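Long-range contacts in tryptophan synthase alpha-subunit (Pyrococcus furiosus, PDB 1GEQ), which catalyses the aldol cleavage of indoleglycerol phosphate to indole and glyceraldehyde 3-phosphate, in the last step of tryptophan biosynthesis: residues A[134-143]-A[155-165]; A[174-183]-A[198-209]. All blocks are in the same frame, centred on the assembly; numbering follows the deposited sequence.

Contact 1 of 2, residues A[134-143]-A[155-165]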
loop_
_atom_site.group_PDB
_atom_site.type_symbol
_atom_site.label_atom_id
_atom_site.label_comp_id
_atom_site.label_asym_id
_atom_site.label_seq_id
_atom_site.Cartn_x
_atom_site.Cartn_y
_atom_site.Cartn_z
ATOM N N ILE A 134 -9.544 13.036 2.397
ATOM C CA ILE A 134 -8.675 11.882 2.207
ATOM C C ILE A 134 -9.160 11.047 1.029
ATOM O O ILE A 134 -10.346 10.744 0.922
ATOM C CB ILE A 134 -8.634 10.993 3.475
ATOM C CG1 ILE A 134 -7.876 11.723 4.586
ATOM C CG2 ILE A 134 -7.950 9.653 3.162
ATOM C CD1 ILE A 134 -6.400 11.940 4.272
ATOM N N LYS A 135 -8.240 10.687 0.142
ATOM C CA LYS A 135 -8.586 9.882 -1.023
ATOM C C LYS A 135 -8.737 8.411 -0.646
ATOM O O LYS A 135 -8.010 7.891 0.210
ATOM C CB LYS A 135 -7.525 10.044 -2.113
ATOM C CG LYS A 135 -7.649 11.354 -2.894
ATOM C CD LYS A 135 -6.536 11.503 -3.926
ATOM C CE LYS A 135 -6.734 12.760 -4.772
ATOM N NZ LYS A 135 -5.620 12.942 -5.748
ATOM N N THR A 136 -9.682 7.738 -1.292
ATOM C CA THR A 136 -9.935 6.340 -0.990
ATOM C C THR A 136 -9.275 5.372 -1.958
ATOM O O THR A 136 -9.216 5.615 -3.164
ATOM C CB THR A 136 -11.449 6.036 -0.983
ATOM O OG1 THR A 136 -12.007 6.393 -2.253
ATOM C CG2 THR A 136 -12.156 6.822 0.125
ATOM N N VAL A 137 -8.770 4.278 -1.404
ATOM C CA VAL A 137 -8.153 3.218 -2.186
ATOM C C VAL A 137 -8.889 1.948 -1.768
ATOM O O VAL A 137 -9.011 1.663 -0.576
ATOM C CB VAL A 137 -6.656 3.056 -1.851
ATOM C CG1 VAL A 137 -6.050 1.916 -2.671
ATOM C CG2 VAL A 137 -5.929 4.341 -2.119
ATOM N N PHE A 138 -9.405 1.203 -2.742
ATOM C CA PHE A 138 -10.104 -0.045 -2.463
ATOM C C PHE A 138 -9.399 -1.175 -3.186
ATOM O O PHE A 138 -8.824 -0.977 -4.255
ATOM C CB PHE A 138 -11.559 0.015 -2.924
ATOM C CG PHE A 138 -12.420 0.891 -2.075
ATOM C CD1 PHE A 138 -12.673 2.207 -2.446
ATOM C CD2 PHE A 138 -12.969 0.405 -0.890
ATOM C CE1 PHE A 138 -13.467 3.029 -1.652
ATOM C CE2 PHE A 138 -13.771 1.225 -0.083
ATOM C CZ PHE A 138 -14.018 2.540 -0.469
ATOM N N LEU A 139 -9.452 -2.365 -2.608
ATOM C CA LEU A 139 -8.788 -3.485 -3.240
ATOM C C LEU A 139 -9.750 -4.461 -3.894
ATOM O O LEU A 139 -10.943 -4.496 -3.588
ATOM C CB LEU A 139 -7.889 -4.204 -2.224
ATOM C CG LEU A 139 -8.461 -5.174 -1.201
ATOM C CD1 LEU A 139 -8.728 -6.513 -1.869
ATOM C CD2 LEU A 139 -7.455 -5.351 -0.059
ATOM N N ALA A 140 -9.216 -5.223 -4.836
ATOM C CA ALA A 140 -9.992 -6.219 -5.553
ATOM C C ALA A 140 -9.058 -7.400 -5.743
ATOM O O ALA A 140 -7.878 -7.229 -6.045
ATOM C CB ALA A 140 -10.459 -5.665 -6.914
ATOM N N ALA A 141 -9.593 -8.600 -5.525
ATOM C CA ALA A 141 -8.832 -9.833 -5.659
ATOM C C ALA A 141 -9.343 -10.536 -6.909
ATOM O O ALA A 141 -10.317 -10.092 -7.515
ATOM C CB ALA A 141 -9.048 -10.718 -4.425
ATOM N N PRO A 142 -8.697 -11.637 -7.312
ATOM C CA PRO A 142 -9.124 -12.373 -8.508
ATOM C C PRO A 142 -10.573 -12.909 -8.522
ATOM O O PRO A 142 -11.114 -13.203 -9.596
ATOM C CB PRO A 142 -8.082 -13.484 -8.605
ATOM C CG PRO A 142 -6.848 -12.823 -8.070
ATOM C CD PRO A 142 -7.390 -12.131 -6.838
ATOM N N ASN A 143 -11.201 -13.039 -7.354
ATOM C CA ASN A 143 -12.573 -13.544 -7.313
ATOM C C ASN A 143 -13.588 -12.407 -7.317
ATOM O O ASN A 143 -14.776 -12.614 -7.096
ATOM C CB ASN A 143 -12.788 -14.450 -6.093
ATOM C CG ASN A 143 -12.675 -13.706 -4.781
ATOM O OD1 ASN A 143 -11.853 -12.800 -4.640
ATOM N ND2 ASN A 143 -13.482 -14.104 -3.798
ATOM N N MET A 155 -16.592 4.252 -6.181
ATOM C CA MET A 155 -16.376 4.794 -4.843
ATOM C C MET A 155 -14.924 5.222 -4.645
ATOM O O MET A 155 -14.595 5.888 -3.667
ATOM C CB MET A 155 -16.721 3.752 -3.774
ATOM C CG MET A 155 -18.147 3.257 -3.792
ATOM S SD MET A 155 -18.451 2.224 -2.350
ATOM C CE MET A 155 -17.366 0.822 -2.684
ATOM N N THR A 156 -14.058 4.836 -5.574
ATOM C CA THR A 156 -12.639 5.154 -5.460
ATOM C C THR A 156 -12.243 6.546 -5.941
ATOM O O THR A 156 -12.578 6.941 -7.054
ATOM C CB THR A 156 -11.795 4.129 -6.243
ATOM O OG1 THR A 156 -11.996 2.820 -5.689
ATOM C CG2 THR A 156 -10.322 4.513 -6.188
ATOM N N THR A 157 -11.506 7.275 -5.100
ATOM C CA THR A 157 -11.037 8.601 -5.473
ATOM C C THR A 157 -9.509 8.625 -5.578
ATOM O O THR A 157 -8.934 9.584 -6.098
ATOM C CB THR A 157 -11.521 9.705 -4.471
ATOM O OG1 THR A 157 -11.041 9.421 -3.151
ATOM C CG2 THR A 157 -13.057 9.771 -4.441
ATOM N N GLY A 158 -8.853 7.567 -5.092
ATOM C CA GLY A 158 -7.398 7.490 -5.157
ATOM C C GLY A 158 -6.956 6.615 -6.324
ATOM O O GLY A 158 -6.504 7.124 -7.352
ATOM N N PHE A 159 -7.049 5.299 -6.142
ATOM C CA PHE A 159 -6.743 4.331 -7.197
ATOM C C PHE A 159 -7.259 2.973 -6.750
ATOM O O PHE A 159 -7.548 2.771 -5.574
ATOM C CB PHE A 159 -5.235 4.278 -7.532
ATOM C CG PHE A 159 -4.355 3.826 -6.395
ATOM C CD1 PHE A 159 -4.051 2.477 -6.232
ATOM C CD2 PHE A 159 -3.803 4.752 -5.509
ATOM C CE1 PHE A 159 -3.217 2.047 -5.207
ATOM C CE2 PHE A 159 -2.959 4.330 -4.466
ATOM C CZ PHE A 159 -2.667 2.970 -4.318
ATOM N N VAL A 160 -7.419 2.060 -7.697
ATOM C CA VAL A 160 -7.896 0.725 -7.393
ATOM C C VAL A 160 -6.681 -0.175 -7.218
ATOM O O VAL A 160 -5.795 -0.213 -8.072
ATOM C CB VAL A 160 -8.789 0.185 -8.533
ATOM C CG1 VAL A 160 -9.169 -1.256 -8.257
ATOM C CG2 VAL A 160 -10.045 1.057 -8.652
ATOM N N TYR A 161 -6.639 -0.897 -6.108
ATOM C CA TYR A 161 -5.507 -1.769 -5.839
ATOM C C TYR A 161 -5.871 -3.238 -6.075
ATOM O O TYR A 161 -6.700 -3.805 -5.376
ATOM C CB TYR A 161 -5.031 -1.535 -4.400
ATOM C CG TYR A 161 -3.810 -2.318 -3.968
ATOM C CD1 TYR A 161 -2.784 -2.612 -4.864
ATOM C CD2 TYR A 161 -3.651 -2.711 -2.640
ATOM C CE1 TYR A 161 -1.626 -3.276 -4.442
ATOM C CE2 TYR A 161 -2.495 -3.371 -2.210
ATOM C CZ TYR A 161 -1.494 -3.648 -3.117
ATOM O OH TYR A 161 -0.373 -4.319 -2.690
ATOM N N LEU A 162 -5.249 -3.832 -7.086
ATOM C CA LEU A 162 -5.493 -5.230 -7.435
ATOM C C LEU A 162 -4.460 -6.101 -6.722
ATOM O O LEU A 162 -3.260 -5.836 -6.797
ATOM C CB LEU A 162 -5.356 -5.438 -8.949
ATOM C CG LEU A 162 -6.189 -4.535 -9.868
ATOM C CD1 LEU A 162 -6.073 -5.032 -11.315
ATOM C CD2 LEU A 162 -7.621 -4.536 -9.421
ATOM N N VAL A 163 -4.923 -7.141 -6.036
ATOM C CA VAL A 163 -3.999 -8.018 -5.329
ATOM C C VAL A 163 -4.233 -9.477 -5.708
ATOM O O VAL A 163 -5.265 -9.819 -6.292
ATOM C CB VAL A 163 -4.147 -7.878 -3.790
ATOM C CG1 VAL A 163 -3.753 -6.473 -3.347
ATOM C CG2 VAL A 163 -5.584 -8.190 -3.373
ATOM N N SER A 164 -3.274 -10.334 -5.375
ATOM C CA SER A 164 -3.382 -11.758 -5.679
ATOM C C SER A 164 -4.028 -12.469 -4.486
ATOM O O SER A 164 -3.901 -12.015 -3.350
ATOM C CB SER A 164 -1.985 -12.323 -5.950
ATOM O OG SER A 164 -2.041 -13.393 -6.872
ATOM N N LEU A 165 -4.702 -13.595 -4.742
ATOM C CA LEU A 165 -5.380 -14.331 -3.673
ATOM C C LEU A 165 -4.582 -14.456 -2.376
ATOM O O LEU A 165 -5.130 -14.244 -1.295
ATOM C CB LEU A 165 -5.805 -15.719 -4.167
ATOM C CG LEU A 165 -7.088 -15.721 -5.010
ATOM C CD1 LEU A 165 -7.286 -17.077 -5.666
ATOM C CD2 LEU A 165 -8.275 -15.359 -4.135
HETATM O O HOH W 1 -12.228 10.840 -1.030
#
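Leu-139 lies beside Tyr-161 and Ala-140 beside Leu-162 where strands 135-140 and 159-163 run parallel, their axes approaching to 4.6 Å at an angle of 28°. Three backbone bonds join them here: Tyr-161 N to Phe-138 O, nearly straight at 173°, Ala-140 N to Tyr-161 O, and Val-163 N to Ala-140 O at 3.0 Å. At the N-terminal end threonines take over. Thr-157 OG1 accepts Thr-136 N at 2.9 Å, its chi1 of 60° setting the hydroxyl between its own backbone N and carbonyl carbon, and a water links the same oxygen to Ile-134 O. Thr-136 OG1 in turn accepts Thr-157 N and donates to Met-155 O at 3.0 Å, on a lone pair in the carbonyl plane, which ties the end of helix 146-155 to the strand. Gly-158 N bonds Thr-136 O at 2.8 Å; a CB on this glycine would clash with that oxygen.

On one side of the sheet Val-137 lays CG1 over a face of the Phe-159 ring, 4.0 Å from its centroid, in a CH-pi contact. Tyr-161 shares this side, its side chain about 4 Å, nearest atoms, from that of Glu-36, a proton acceptor of the active site. On the other, Met-155 SD approaches the Phe-138 ring obliquely in a Met-aromatic contact, while Thr-156 OG1, bonded to Ile-152 O, sits at the ring edge by CD1. Ala-140 CB meets Leu-162 CD2 farther along. Strand, helix 146-155 and strand form one beta-alpha-beta crossover of the TIM barrel, with Tyr-161 directed to the active site.

Contact 2 of 2, residues A[174-183]-A[198-209]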
loop_
_atom_site.group_PDB
_atom_site.type_symbol
_atom_site.label_atom_id
_atom_site.label_comp_id
_atom_site.label_asym_id
_atom_site.label_seq_id
_atom_site.Cartn_x
_atom_site.Cartn_y
_atom_site.Cartn_z
ATOM N N GLU A 174 5.495 -17.227 -13.013
ATOM C CA GLU A 174 5.629 -16.533 -11.741
ATOM C C GLU A 174 4.301 -15.933 -11.301
ATOM O O GLU A 174 3.681 -16.400 -10.348
ATOM C CB GLU A 174 6.679 -15.429 -11.853
ATOM C CG GLU A 174 8.079 -15.955 -12.091
ATOM C CD GLU A 174 8.437 -17.068 -11.125
ATOM O OE1 GLU A 174 8.164 -16.909 -9.916
ATOM O OE2 GLU A 174 8.989 -18.098 -11.573
ATOM N N ILE A 175 3.880 -14.878 -11.992
ATOM C CA ILE A 175 2.607 -14.223 -11.702
ATOM C C ILE A 175 1.546 -15.175 -12.268
ATOM O O ILE A 175 1.634 -15.578 -13.416
ATOM C CB ILE A 175 2.484 -12.864 -12.452
ATOM C CG1 ILE A 175 3.758 -12.028 -12.281
ATOM C CG2 ILE A 175 1.257 -12.097 -11.956
ATOM C CD1 ILE A 175 3.797 -11.150 -11.042
ATOM N N PRO A 176 0.546 -15.560 -11.464
ATOM C CA PRO A 176 -0.538 -16.466 -11.885
ATOM C C PRO A 176 -1.386 -15.853 -13.001
ATOM O O PRO A 176 -1.573 -14.633 -13.039
ATOM C CB PRO A 176 -1.342 -16.658 -10.600
ATOM C CG PRO A 176 -0.316 -16.456 -9.513
ATOM C CD PRO A 176 0.453 -15.271 -10.024
ATOM N N LYS A 177 -1.901 -16.684 -13.904
ATOM C CA LYS A 177 -2.711 -16.173 -14.997
ATOM C C LYS A 177 -3.969 -15.514 -14.447
ATOM O O LYS A 177 -4.543 -14.629 -15.077
ATOM C CB LYS A 177 -3.099 -17.295 -15.971
ATOM C CG LYS A 177 -1.929 -17.879 -16.766
ATOM C CD LYS A 177 -2.428 -18.648 -17.989
ATOM C CE LYS A 177 -1.282 -19.043 -18.916
ATOM N NZ LYS A 177 -1.758 -19.814 -20.106
ATOM N N THR A 178 -4.389 -15.939 -13.264
ATOM C CA THR A 178 -5.590 -15.379 -12.668
ATOM C C THR A 178 -5.378 -13.912 -12.286
ATOM O O THR A 178 -6.321 -13.126 -12.270
ATOM C CB THR A 178 -6.032 -16.201 -11.435
ATOM O OG1 THR A 178 -7.376 -15.852 -11.097
ATOM C CG2 THR A 178 -5.130 -15.932 -10.245
ATOM N N ALA A 179 -4.131 -13.554 -11.991
ATOM C CA ALA A 179 -3.782 -12.182 -11.635
ATOM C C ALA A 179 -3.782 -11.324 -12.906
ATOM O O ALA A 179 -4.228 -10.179 -12.891
ATOM C CB ALA A 179 -2.409 -12.154 -10.983
ATOM N N TYR A 180 -3.265 -11.875 -14.001
ATOM C CA TYR A 180 -3.258 -11.149 -15.262
ATOM C C TYR A 180 -4.695 -10.949 -15.727
ATOM O O TYR A 180 -5.029 -9.912 -16.306
ATOM C CB TYR A 180 -2.483 -11.928 -16.328
ATOM C CG TYR A 180 -0.985 -11.743 -16.263
ATOM C CD1 TYR A 180 -0.152 -12.760 -15.796
ATOM C CD2 TYR A 180 -0.401 -10.558 -16.682
ATOM C CE1 TYR A 180 1.225 -12.596 -15.747
ATOM C CE2 TYR A 180 0.984 -10.381 -16.635
ATOM C CZ TYR A 180 1.789 -11.407 -16.172
ATOM O OH TYR A 180 3.155 -11.246 -16.141
ATOM N N ASP A 181 -5.541 -11.947 -15.476
ATOM C CA ASP A 181 -6.939 -11.863 -15.876
ATOM C C ASP A 181 -7.625 -10.730 -15.129
ATOM O O ASP A 181 -8.417 -9.975 -15.707
ATOM C CB ASP A 181 -7.676 -13.177 -15.584
ATOM C CG ASP A 181 -9.166 -13.093 -15.892
ATOM O OD1 ASP A 181 -9.975 -12.917 -14.953
ATOM O OD2 ASP A 181 -9.528 -13.183 -17.084
ATOM N N LEU A 182 -7.321 -10.615 -13.844
ATOM C CA LEU A 182 -7.913 -9.574 -13.010
ATOM C C LEU A 182 -7.510 -8.194 -13.565
ATOM O O LEU A 182 -8.320 -7.281 -13.625
ATOM C CB LEU A 182 -7.406 -9.709 -11.575
ATOM C CG LEU A 182 -8.201 -9.080 -10.418
ATOM C CD1 LEU A 182 -7.236 -8.678 -9.310
ATOM C CD2 LEU A 182 -8.989 -7.902 -10.875
ATOM N N LEU A 183 -6.242 -8.059 -13.941
ATOM C CA LEU A 183 -5.740 -6.796 -14.486
ATOM C C LEU A 183 -6.429 -6.457 -15.813
ATOM O O LEU A 183 -6.869 -5.331 -16.023
ATOM C CB LEU A 183 -4.222 -6.885 -14.695
ATOM C CG LEU A 183 -3.541 -5.700 -15.407
ATOM C CD1 LEU A 183 -3.835 -4.389 -14.675
ATOM C CD2 LEU A 183 -2.055 -5.979 -15.464
ATOM N N PHE A 198 1.042 -8.029 -6.997
ATOM C CA PHE A 198 0.988 -9.443 -7.319
ATOM C C PHE A 198 2.203 -10.244 -6.857
ATOM O O PHE A 198 2.405 -11.367 -7.314
ATOM C CB PHE A 198 0.827 -9.607 -8.834
ATOM C CG PHE A 198 -0.483 -9.077 -9.390
ATOM C CD1 PHE A 198 -0.616 -8.848 -10.757
ATOM C CD2 PHE A 198 -1.591 -8.875 -8.571
ATOM C CE1 PHE A 198 -1.834 -8.437 -11.300
ATOM C CE2 PHE A 198 -2.808 -8.465 -9.099
ATOM C CZ PHE A 198 -2.932 -8.244 -10.470
ATOM N N GLY A 199 3.021 -9.661 -5.983
ATOM C CA GLY A 199 4.193 -10.365 -5.485
ATOM C C GLY A 199 5.370 -10.314 -6.441
ATOM O O GLY A 199 6.040 -11.318 -6.680
ATOM N N VAL A 200 5.609 -9.131 -6.994
ATOM C CA VAL A 200 6.704 -8.912 -7.925
ATOM C C VAL A 200 8.048 -9.179 -7.243
ATOM O O VAL A 200 8.235 -8.818 -6.084
ATOM C CB VAL A 200 6.655 -7.456 -8.443
ATOM C CG1 VAL A 200 7.975 -7.067 -9.078
ATOM C CG2 VAL A 200 5.509 -7.315 -9.434
ATOM N N SER A 201 8.974 -9.808 -7.956
ATOM C CA SER A 201 10.296 -10.107 -7.388
ATOM C C SER A 201 11.415 -9.941 -8.415
ATOM O O SER A 201 12.593 -9.953 -8.062
ATOM C CB SER A 201 10.329 -11.536 -6.821
ATOM O OG SER A 201 10.182 -12.501 -7.847
ATOM N N LYS A 202 11.053 -9.774 -9.685
ATOM C CA LYS A 202 12.055 -9.613 -10.735
ATOM C C LYS A 202 11.677 -8.611 -11.830
ATOM O O LYS A 202 10.499 -8.319 -12.058
ATOM C CB LYS A 202 12.384 -10.976 -11.348
ATOM C CG LYS A 202 11.175 -11.770 -11.783
ATOM C CD LYS A 202 11.408 -13.259 -11.584
ATOM C CE LYS A 202 12.630 -13.739 -12.340
ATOM N NZ LYS A 202 13.021 -15.106 -11.897
ATOM N N ARG A 203 12.701 -8.077 -12.493
ATOM C CA ARG A 203 12.531 -7.079 -13.548
ATOM C C ARG A 203 11.467 -7.430 -14.587
ATOM O O ARG A 203 10.655 -6.582 -14.952
ATOM C CB ARG A 203 13.880 -6.828 -14.242
ATOM C CG ARG A 203 13.820 -5.847 -15.407
ATOM C CD ARG A 203 13.262 -4.484 -15.017
ATOM N NE ARG A 203 13.149 -3.615 -16.188
ATOM C CZ ARG A 203 12.447 -2.487 -16.231
ATOM N NH1 ARG A 203 11.788 -2.068 -15.162
ATOM N NH2 ARG A 203 12.392 -1.786 -17.360
ATOM N N GLU A 204 11.466 -8.667 -15.066
ATOM C CA GLU A 204 10.485 -9.071 -16.065
ATOM C C GLU A 204 9.042 -8.963 -15.578
ATOM O O GLU A 204 8.129 -8.813 -16.390
ATOM C CB GLU A 204 10.768 -10.493 -16.546
ATOM C CG GLU A 204 11.166 -11.454 -15.458
ATOM C CD GLU A 204 11.420 -12.842 -16.001
ATOM O OE1 GLU A 204 10.436 -13.546 -16.312
ATOM O OE2 GLU A 204 12.603 -13.227 -16.132
ATOM N N HIS A 205 8.834 -9.047 -14.263
ATOM C CA HIS A 205 7.491 -8.929 -13.696
ATOM C C HIS A 205 6.990 -7.507 -13.928
ATOM O O HIS A 205 5.862 -7.292 -14.371
ATOM C CB HIS A 205 7.511 -9.197 -12.188
ATOM C CG HIS A 205 7.769 -10.622 -11.817
ATOM N ND1 HIS A 205 8.114 -11.008 -10.537
ATOM C CD2 HIS A 205 7.726 -11.757 -12.553
ATOM C CE1 HIS A 205 8.271 -12.314 -10.499
ATOM N NE2 HIS A 205 8.045 -12.799 -11.709
ATOM N N VAL A 206 7.834 -6.537 -13.590
ATOM C CA VAL A 206 7.485 -5.135 -13.751
ATOM C C VAL A 206 7.221 -4.820 -15.224
ATOM O O VAL A 206 6.202 -4.227 -15.565
ATOM C CB VAL A 206 8.608 -4.228 -13.200
ATOM C CG1 VAL A 206 8.298 -2.765 -13.482
ATOM C CG2 VAL A 206 8.757 -4.447 -11.700
ATOM N N VAL A 207 8.128 -5.247 -16.099
ATOM C CA VAL A 207 7.972 -4.994 -17.529
ATOM C C VAL A 207 6.659 -5.576 -18.058
ATOM O O VAL A 207 5.903 -4.905 -18.763
ATOM C CB VAL A 207 9.155 -5.594 -18.326
ATOM C CG1 VAL A 207 8.940 -5.398 -19.820
ATOM C CG2 VAL A 207 10.460 -4.936 -17.881
ATOM N N SER A 208 6.394 -6.830 -17.714
ATOM C CA SER A 208 5.176 -7.505 -18.144
ATOM C C SER A 208 3.904 -6.816 -17.646
ATOM O O SER A 208 2.966 -6.591 -18.417
ATOM C CB SER A 208 5.182 -8.951 -17.651
ATOM O OG SER A 208 3.919 -9.552 -17.868
ATOM N N LEU A 209 3.872 -6.482 -16.358
ATOM C CA LEU A 209 2.695 -5.844 -15.784
ATOM C C LEU A 209 2.417 -4.461 -16.375
ATOM O O LEU A 209 1.271 -4.119 -16.640
ATOM C CB LEU A 209 2.828 -5.778 -14.263
ATOM C CG LEU A 209 2.797 -7.186 -13.631
ATOM C CD1 LEU A 209 3.178 -7.111 -12.159
ATOM C CD2 LEU A 209 1.414 -7.788 -13.805
#
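Ile-175, Ala-179 and Tyr-180 meet Phe-198, His-205, Ser-208 and Leu-209 in a mostly apolar contact on the outer layer of the barrel, where side chains and the turns leading into two helices do the touching. The axes of helices 177-183 and 203-209 stay 12.8 Å apart at their nearest, 32° from parallel, so side chains must span the distance. Tyr-180 and Leu-183 reach across to Ser-208 and Leu-209, while Phe-198, from the loop before helix 203-209, packs on the first helix: Ala-179 CB stands over the centre of its ring, 3.7 Å from the centroid, Leu-183 CB lies at the edge, and Ile-175 CG2 comes within 3.9 Å of Phe-198 CD1.

His-205 is the second flat group. Its ring is sandwiched between Lys-202 CG on one face and Ile-175 CD1 on the other, the latter 4.2 Å from the centroid. ND1 accepts Ser-201 N at 3.0 Å, with the donor close to the ring plane, and this bond fixes the rotation of the imidazole. NE2 is buried with no polar partner in the model; the aliphatic part of Glu-174 lies by it, at an approach so short that its exact position is doubtful. Replacing His-205 by alanine would probably leave Ser-201 N without its acceptor and open a gap between Ile-175 CD1 and Lys-202 CG.

The direct hydrogen bond across the contact joins Tyr-180 OH to Ser-208 OG, a short 2.5 Å, either able to donate. With CG anti to its carbonyl carbon (chi1 -82°), Tyr-180 sends its ring out to the neighbouring helix, and CE2 also touches Leu-209 CD2. Leu-183 CD2 and Leu-209 CD2 meet deeper in, beside Val-196 of strand 194-197.

Here neighbouring outer helices of a TIM barrel pack above their strands, together with the loops after strands 159-163 and 194-197, which in relatives of this enzyme help to hold the substrate phosphate.

Contact 1 is the more central, its centre about 10 Å from the chain centre against 17 Å for that of contact 2, yet it runs out to exposed ends while contact 2 is largely buried. The first joins two barrel strands through backbone and threonine hydrogen bonds; the second joins the helical layer through apolar side chains, with one hydroxyl pair. They touch through Leu-162, whose strand precedes helix 177-189: its CD1 lies 3.6 Å from Leu-183 CA, and its O packs on Phe-198. Just past the end of strand 135-140, Pro-142 CB rests 3.5 Å from Thr-178 OG1. Contact 1 thus supplies wall, and contact 2 outer cover, of adjoining barrel sectors.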